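Local coordinates for ABC transporter periplasmic peptide-binding protein (Pseudoalteromonas, PDB 4QFL) that binds dipeptides in the periplasm, here alanyl-phenylalanine, and probably hands them on to a membrane ABC transporter for uptake, at residues A35-V40 and Y412-F417; S375-P380 and I418-E423. All coordinates share one frame; numbering follows the deposited sequence.

From the N terminus, strand 30-35 runs into loop 35-40, which then waits 371 residues for its partner at 412-417; contact 1 thus closes a very long loop. Before that partner arrives the chain lays down strand 373-378, part of which lies in 375-380 and opens contact 2. Contact 2 closes over only 37 residues; 375-380 falls between the two segments of contact 1 and 418-423 after them, so the contacts cross instead of nesting. Both use helix 414-422. Its first turn reaches the N-terminal loop beside the bound dipeptide, while its later turns lie against strand 373-378. The helix thereby ties the N-terminal loop, the phenylalanine pocket and the parallel strands together.

Contact 1. Residues A35-V40 and Y412-F417; sequences AEANPV and YEWNTF. With PHE (phenylalanine), chain D.
Trp414 of the phenylalanine pocket and its neighbour Asn415, at the start of helix 414-422, face Ala37, Asn38 and Val40 of loop 35-40. The direct polar link is Asn415 ND2 to the backbone oxygen Asn38 O, 2.9 Å with an N-H...O angle of 159°; the acceptor lies close to the Asn415 amide plane. A water closes a ring beside it, donating to Asn38 O and, at 2.7 Å, to Asn415 OD1, so both ends of the amide are used. Val40 CG1 packs against the amide, 3.5 Å from Asn415 CG. With an alanine here instead of Asn415, Asn38 O would probably lose its amide donor, the bridging water its second acceptor, and Val40 CG1 its packing partner. As in periplasmic binding proteins generally, the ligand is held in the cleft between the lobes. A chi1 of -178° swings the Trp414 indole away from its backbone N, and its NE1 edge meets loop and ligand: CD1 lies 3.7 Å from Ala37 CB, and CZ2 lies 3.8 Å from O of the bound phenylalanine. Glu413 is the N-cap, its OE1 accepting from Thr416 N (2.6 Å) and Thr416 OG1, its OE2 from Asn415 N. A second water joins Glu413 OE2 to Asn38 N.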
loop_
_atom_site.group_PDB
_atom_site.type_symbol
_atom_site.label_atom_id
_atom_site.label_comp_id
_atom_site.label_asym_id
_atom_site.label_seq_id
_atom_site.Cartn_x
_atom_site.Cartn_y
_atom_site.Cartn_z
ATOM N N ALA A 35 0.516 -16.734 -1.818
ATOM C CA ALA A 35 -0.040 -15.402 -1.571
ATOM C C ALA A 35 -1.023 -15.377 -0.402
ATOM O O ALA A 35 -1.795 -16.313 -0.201
ATOM C CB ALA A 35 -0.715 -14.897 -2.822
ATOM N N GLU A 36 -1.006 -14.289 0.358
ATOM C CA GLU A 36 -1.813 -14.201 1.571
ATOM C C GLU A 36 -3.284 -13.811 1.341
ATOM O O GLU A 36 -4.095 -13.866 2.263
ATOM C CB GLU A 36 -1.147 -13.263 2.593
ATOM C CG GLU A 36 -1.310 -11.756 2.323
ATOM C CD GLU A 36 -0.245 -11.187 1.409
ATOM O OE1 GLU A 36 0.480 -11.963 0.744
ATOM O OE2 GLU A 36 -0.124 -9.945 1.360
ATOM N N ALA A 37 -3.644 -13.413 0.122
ATOM C CA ALA A 37 -5.030 -13.039 -0.137
ATOM C C ALA A 37 -5.379 -13.045 -1.612
ATOM O O ALA A 37 -4.515 -12.992 -2.472
ATOM C CB ALA A 37 -5.350 -11.684 0.464
ATOM N N ASN A 38 -6.671 -13.120 -1.871
ATOM C CA ASN A 38 -7.230 -13.044 -3.202
ATOM C C ASN A 38 -7.033 -11.621 -3.757
ATOM O O ASN A 38 -7.180 -10.645 -3.018
ATOM C CB ASN A 38 -8.711 -13.409 -3.049
ATOM C CG ASN A 38 -9.425 -13.583 -4.357
ATOM O OD1 ASN A 38 -10.395 -12.881 -4.624
ATOM N ND2 ASN A 38 -8.980 -14.535 -5.169
ATOM N N PRO A 39 -6.673 -11.484 -5.048
ATOM C CA PRO A 39 -6.590 -10.123 -5.600
ATOM C C PRO A 39 -7.984 -9.577 -5.858
ATOM O O PRO A 39 -8.847 -10.328 -6.309
ATOM C CB PRO A 39 -5.868 -10.330 -6.935
ATOM C CG PRO A 39 -6.283 -11.711 -7.355
ATOM C CD PRO A 39 -6.411 -12.509 -6.075
ATOM N N VAL A 40 -8.201 -8.294 -5.583
ATOM C CA VAL A 40 -9.532 -7.691 -5.712
ATOM C C VAL A 40 -9.828 -7.267 -7.143
ATOM O O VAL A 40 -10.959 -6.954 -7.493
ATOM C CB VAL A 40 -9.705 -6.467 -4.788
ATOM C CG1 VAL A 40 -9.634 -6.883 -3.334
ATOM C CG2 VAL A 40 -8.666 -5.415 -5.096
ATOM N N TYR A 412 -12.190 -10.320 10.177
ATOM C CA TYR A 412 -12.812 -10.862 8.972
ATOM C C TYR A 412 -11.749 -11.081 7.903
ATOM O O TYR A 412 -10.644 -10.560 8.011
ATOM C CB TYR A 412 -13.886 -9.914 8.419
ATOM C CG TYR A 412 -15.026 -9.580 9.365
ATOM C CD1 TYR A 412 -16.121 -10.413 9.483
ATOM C CD2 TYR A 412 -15.005 -8.423 10.118
ATOM C CE1 TYR A 412 -17.164 -10.110 10.352
ATOM C CE2 TYR A 412 -16.039 -8.106 10.984
ATOM C CZ TYR A 412 -17.114 -8.952 11.101
ATOM O OH TYR A 412 -18.143 -8.633 11.963
ATOM N N GLU A 413 -12.094 -11.850 6.876
ATOM C CA GLU A 413 -11.255 -12.017 5.690
ATOM C C GLU A 413 -10.627 -10.672 5.292
ATOM O O GLU A 413 -11.291 -9.630 5.326
ATOM C CB GLU A 413 -12.084 -12.629 4.538
ATOM C CG GLU A 413 -11.340 -12.857 3.214
ATOM C CD GLU A 413 -11.212 -11.594 2.390
ATOM O OE1 GLU A 413 -12.155 -10.777 2.417
ATOM O OE2 GLU A 413 -10.172 -11.409 1.726
ATOM N N TRP A 414 -9.348 -10.710 4.920
ATOM C CA TRP A 414 -8.547 -9.509 4.666
ATOM C C TRP A 414 -9.241 -8.456 3.830
ATOM O O TRP A 414 -9.379 -7.319 4.272
ATOM C CB TRP A 414 -7.226 -9.902 4.022
ATOM C CG TRP A 414 -6.232 -8.796 3.735
ATOM C CD1 TRP A 414 -5.441 -8.707 2.631
ATOM C CD2 TRP A 414 -5.881 -7.669 4.563
ATOM N NE1 TRP A 414 -4.634 -7.605 2.706
ATOM C CE2 TRP A 414 -4.879 -6.948 3.877
ATOM C CE3 TRP A 414 -6.319 -7.199 5.802
ATOM C CZ2 TRP A 414 -4.302 -5.782 4.392
ATOM C CZ3 TRP A 414 -5.749 -6.039 6.310
ATOM C CH2 TRP A 414 -4.748 -5.342 5.601
ATOM N N ASN A 415 -9.676 -8.820 2.626
ATOM C CA ASN A 415 -10.340 -7.850 1.751
ATOM C C ASN A 415 -11.676 -7.332 2.306
ATOM O O ASN A 415 -12.003 -6.157 2.166
ATOM C CB ASN A 415 -10.536 -8.424 0.342
ATOM C CG ASN A 415 -9.214 -8.702 -0.378
ATOM O OD1 ASN A 415 -8.262 -7.916 -0.310
ATOM N ND2 ASN A 415 -9.158 -9.827 -1.065
ATOM N N THR A 416 -12.443 -8.216 2.936
ATOM C CA THR A 416 -13.677 -7.841 3.611
ATOM C C THR A 416 -13.384 -6.853 4.725
ATOM O O THR A 416 -14.081 -5.858 4.899
ATOM C CB THR A 416 -14.332 -9.076 4.251
ATOM O OG1 THR A 416 -14.621 -10.051 3.243
ATOM C CG2 THR A 416 -15.622 -8.689 4.968
ATOM N N PHE A 417 -12.346 -7.166 5.485
ATOM C CA PHE A 417 -11.871 -6.352 6.591
ATOM C C PHE A 417 -11.626 -4.914 6.156
ATOM O O PHE A 417 -12.135 -3.964 6.770
ATOM C CB PHE A 417 -10.570 -6.967 7.103
ATOM C CG PHE A 417 -10.047 -6.350 8.357
ATOM C CD1 PHE A 417 -10.557 -6.719 9.584
ATOM C CD2 PHE A 417 -9.011 -5.435 8.313
ATOM C CE1 PHE A 417 -10.060 -6.172 10.744
ATOM C CE2 PHE A 417 -8.512 -4.886 9.466
ATOM C CZ PHE A 417 -9.037 -5.254 10.688
HETATM N N PHE D . -1.890 -1.089 2.058
HETATM C CA PHE D . -2.233 -1.861 3.247
HETATM C C PHE D . -1.539 -3.203 3.206
HETATM O O PHE D . -1.145 -3.735 4.238
HETATM C CB PHE D . -3.738 -2.098 3.308
HETATM C CG PHE D . -4.530 -0.881 3.632
HETATM C CD1 PHE D . -4.174 -0.067 4.696
HETATM C CD2 PHE D . -5.636 -0.550 2.882
HETATM C CE1 PHE D . -4.906 1.045 5.007
HETATM C CE2 PHE D . -6.376 0.562 3.187
HETATM C CZ PHE D . -6.012 1.367 4.248
HETATM O OXT PHE D . -1.367 -3.785 2.135
HETATM O O HOH W 1 -6.144 -8.339 -1.876
HETATM O O HOH W 2 -8.418 -13.227 0.674
#

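Contact 2. Residues S375-P380 and I418-E423; sequences SIWAMP and IQRIGE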
loop_
_atom_site.group_PDB
_atom_site.type_symbol
_atom_site.label_atom_id
_atom_site.label_comp_id
_atom_site.label_asym_id
_atom_site.label_seq_id
_atom_site.Cartn_x
_atom_site.Cartn_y
_atom_site.Cartn_z
ATOM N N SER A 375 -14.543 -2.283 20.675
ATOM C CA SER A 375 -13.978 -3.263 19.771
ATOM C C SER A 375 -12.569 -2.834 19.359
ATOM O O SER A 375 -12.241 -1.640 19.306
ATOM C CB SER A 375 -14.874 -3.495 18.545
ATOM O OG SER A 375 -15.066 -2.311 17.772
ATOM N N ILE A 376 -11.732 -3.832 19.125
ATOM C CA ILE A 376 -10.490 -3.640 18.414
ATOM C C ILE A 376 -10.542 -4.565 17.227
ATOM O O ILE A 376 -10.621 -5.779 17.373
ATOM C CB ILE A 376 -9.276 -4.004 19.256
ATOM C CG1 ILE A 376 -9.149 -3.052 20.441
ATOM C CG2 ILE A 376 -8.009 -3.978 18.398
ATOM C CD1 ILE A 376 -7.929 -3.328 21.300
ATOM N N TRP A 377 -10.519 -3.982 16.043
ATOM C CA TRP A 377 -10.496 -4.758 14.833
ATOM C C TRP A 377 -9.073 -5.200 14.514
ATOM O O TRP A 377 -8.154 -4.386 14.540
ATOM C CB TRP A 377 -11.089 -3.927 13.709
ATOM C CG TRP A 377 -12.575 -3.860 13.805
ATOM C CD1 TRP A 377 -13.317 -3.481 14.887
ATOM C CD2 TRP A 377 -13.505 -4.176 12.769
ATOM N NE1 TRP A 377 -14.660 -3.549 14.589
ATOM C CE2 TRP A 377 -14.798 -3.975 13.294
ATOM C CE3 TRP A 377 -13.367 -4.604 11.446
ATOM C CZ2 TRP A 377 -15.942 -4.187 12.538
ATOM C CZ3 TRP A 377 -14.496 -4.821 10.709
ATOM C CH2 TRP A 377 -15.771 -4.612 11.251
ATOM N N ALA A 378 -8.905 -6.491 14.228
ATOM C CA ALA A 378 -7.590 -7.090 14.003
ATOM C C ALA A 378 -7.478 -7.740 12.630
ATOM O O ALA A 378 -8.328 -8.546 12.250
ATOM C CB ALA A 378 -7.276 -8.117 15.088
ATOM N N MET A 379 -6.415 -7.398 11.900
ATOM C CA MET A 379 -6.132 -7.977 10.584
ATOM C C MET A 379 -5.957 -9.496 10.662
ATOM O O MET A 379 -5.366 -10.005 11.618
ATOM C CB MET A 379 -4.880 -7.328 9.981
ATOM C CG MET A 379 -4.983 -5.824 9.911
ATOM S SD MET A 379 -3.485 -5.000 9.326
ATOM C CE MET A 379 -2.472 -5.114 10.795
ATOM N N PRO A 380 -6.464 -10.221 9.648
ATOM C CA PRO A 380 -6.431 -11.687 9.618
ATOM C C PRO A 380 -5.128 -12.261 9.053
ATOM O O PRO A 380 -4.883 -13.460 9.149
ATOM C CB PRO A 380 -7.588 -12.024 8.680
ATOM C CG PRO A 380 -7.590 -10.899 7.711
ATOM C CD PRO A 380 -7.187 -9.668 8.487
ATOM N N ILE A 418 -10.847 -4.760 5.088
ATOM C CA ILE A 418 -10.504 -3.445 4.554
ATOM C C ILE A 418 -11.765 -2.658 4.217
ATOM O O ILE A 418 -11.902 -1.482 4.550
ATOM C CB ILE A 418 -9.630 -3.572 3.284
ATOM C CG1 ILE A 418 -8.282 -4.213 3.619
ATOM C CG2 ILE A 418 -9.445 -2.207 2.624
ATOM C CD1 ILE A 418 -7.534 -3.490 4.663
ATOM N N GLN A 419 -12.689 -3.333 3.557
ATOM C CA GLN A 419 -13.952 -2.740 3.141
ATOM C C GLN A 419 -14.759 -2.209 4.333
ATOM O O GLN A 419 -15.256 -1.088 4.313
ATOM C CB GLN A 419 -14.747 -3.783 2.338
ATOM C CG GLN A 419 -16.158 -3.399 1.986
ATOM C CD GLN A 419 -16.224 -2.407 0.846
ATOM O OE1 GLN A 419 -15.293 -1.626 0.623
ATOM N NE2 GLN A 419 -17.333 -2.432 0.109
ATOM N N ARG A 420 -14.869 -3.014 5.381
ATOM C CA ARG A 420 -15.661 -2.636 6.543
ATOM C C ARG A 420 -14.972 -1.568 7.402
ATOM O O ARG A 420 -15.633 -0.803 8.114
ATOM C CB ARG A 420 -16.076 -3.877 7.348
ATOM C CG ARG A 420 -17.097 -4.767 6.593
ATOM C CD ARG A 420 -17.556 -6.004 7.389
ATOM N NE ARG A 420 -18.408 -6.897 6.595
ATOM C CZ ARG A 420 -18.914 -8.053 7.030
ATOM N NH1 ARG A 420 -18.669 -8.481 8.258
ATOM N NH2 ARG A 420 -19.672 -8.788 6.234
ATOM N N ILE A 421 -13.649 -1.489 7.310
ATOM C CA ILE A 421 -12.914 -0.395 7.939
ATOM C C ILE A 421 -13.114 0.913 7.148
ATOM O O ILE A 421 -13.189 2.002 7.732
ATOM C CB ILE A 421 -11.402 -0.728 8.104
ATOM C CG1 ILE A 421 -11.191 -1.894 9.082
ATOM C CG2 ILE A 421 -10.657 0.465 8.624
ATOM C CD1 ILE A 421 -11.486 -1.548 10.547
ATOM N N GLY A 422 -13.204 0.798 5.826
ATOM C CA GLY A 422 -13.507 1.944 4.986
ATOM C C GLY A 422 -14.916 2.462 5.222
ATOM O O GLY A 422 -15.218 3.622 4.936
ATOM N N GLU A 423 -15.780 1.592 5.742
ATOM C CA GLU A 423 -17.154 1.950 6.088
ATOM C C GLU A 423 -17.246 2.353 7.546
ATOM O O GLU A 423 -18.337 2.467 8.098
ATOM C CB GLU A 423 -18.092 0.773 5.823
ATOM C CG GLU A 423 -18.212 0.392 4.360
ATOM C CD GLU A 423 -18.831 -0.975 4.153
ATOM O OE1 GLU A 423 -19.394 -1.524 5.117
ATOM O OE2 GLU A 423 -18.754 -1.511 3.026
#
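Ile418 O accepts from Gly422 N at 2.9 Å, and the helical turn fixed by this bond carries Arg420 and Ile421 up to the indole of Trp377. Each meets its own part of the aromatic system. Ile421 CD1 comes in obliquely beside the inner part of the indole, 3.7 Å from Trp377 CE3 and 4.0 Å from Trp377 CB. It gets there by a bend along the isoleucine chain, where chi2 is -71°. Farther out, Arg420 CB, also oblique to the ring, sits at the far end of the six-membered ring, 3.8 Å from Trp377 CZ3 and 4.0 Å from Trp377 CH2. Trp377 belongs to strand 373-378, which runs parallel to both 406-410 and 428-434; its side chain points to helix 414-422, whereas the neighbours Ile376 and Ala378 pack on helix 389-401, so this part of the fold is an alpha/beta layer with helices on both faces. Beyond CB the arginine runs extended from CG to NE and leaves the indole, its guanidinium plane 70° from the ring. That group makes a cation-pi contact with Tyr412, whose ring also meets Trp377. Ile421 also touches Val429 on strand 428-434, while Ile418 reaches the bound phenylalanine.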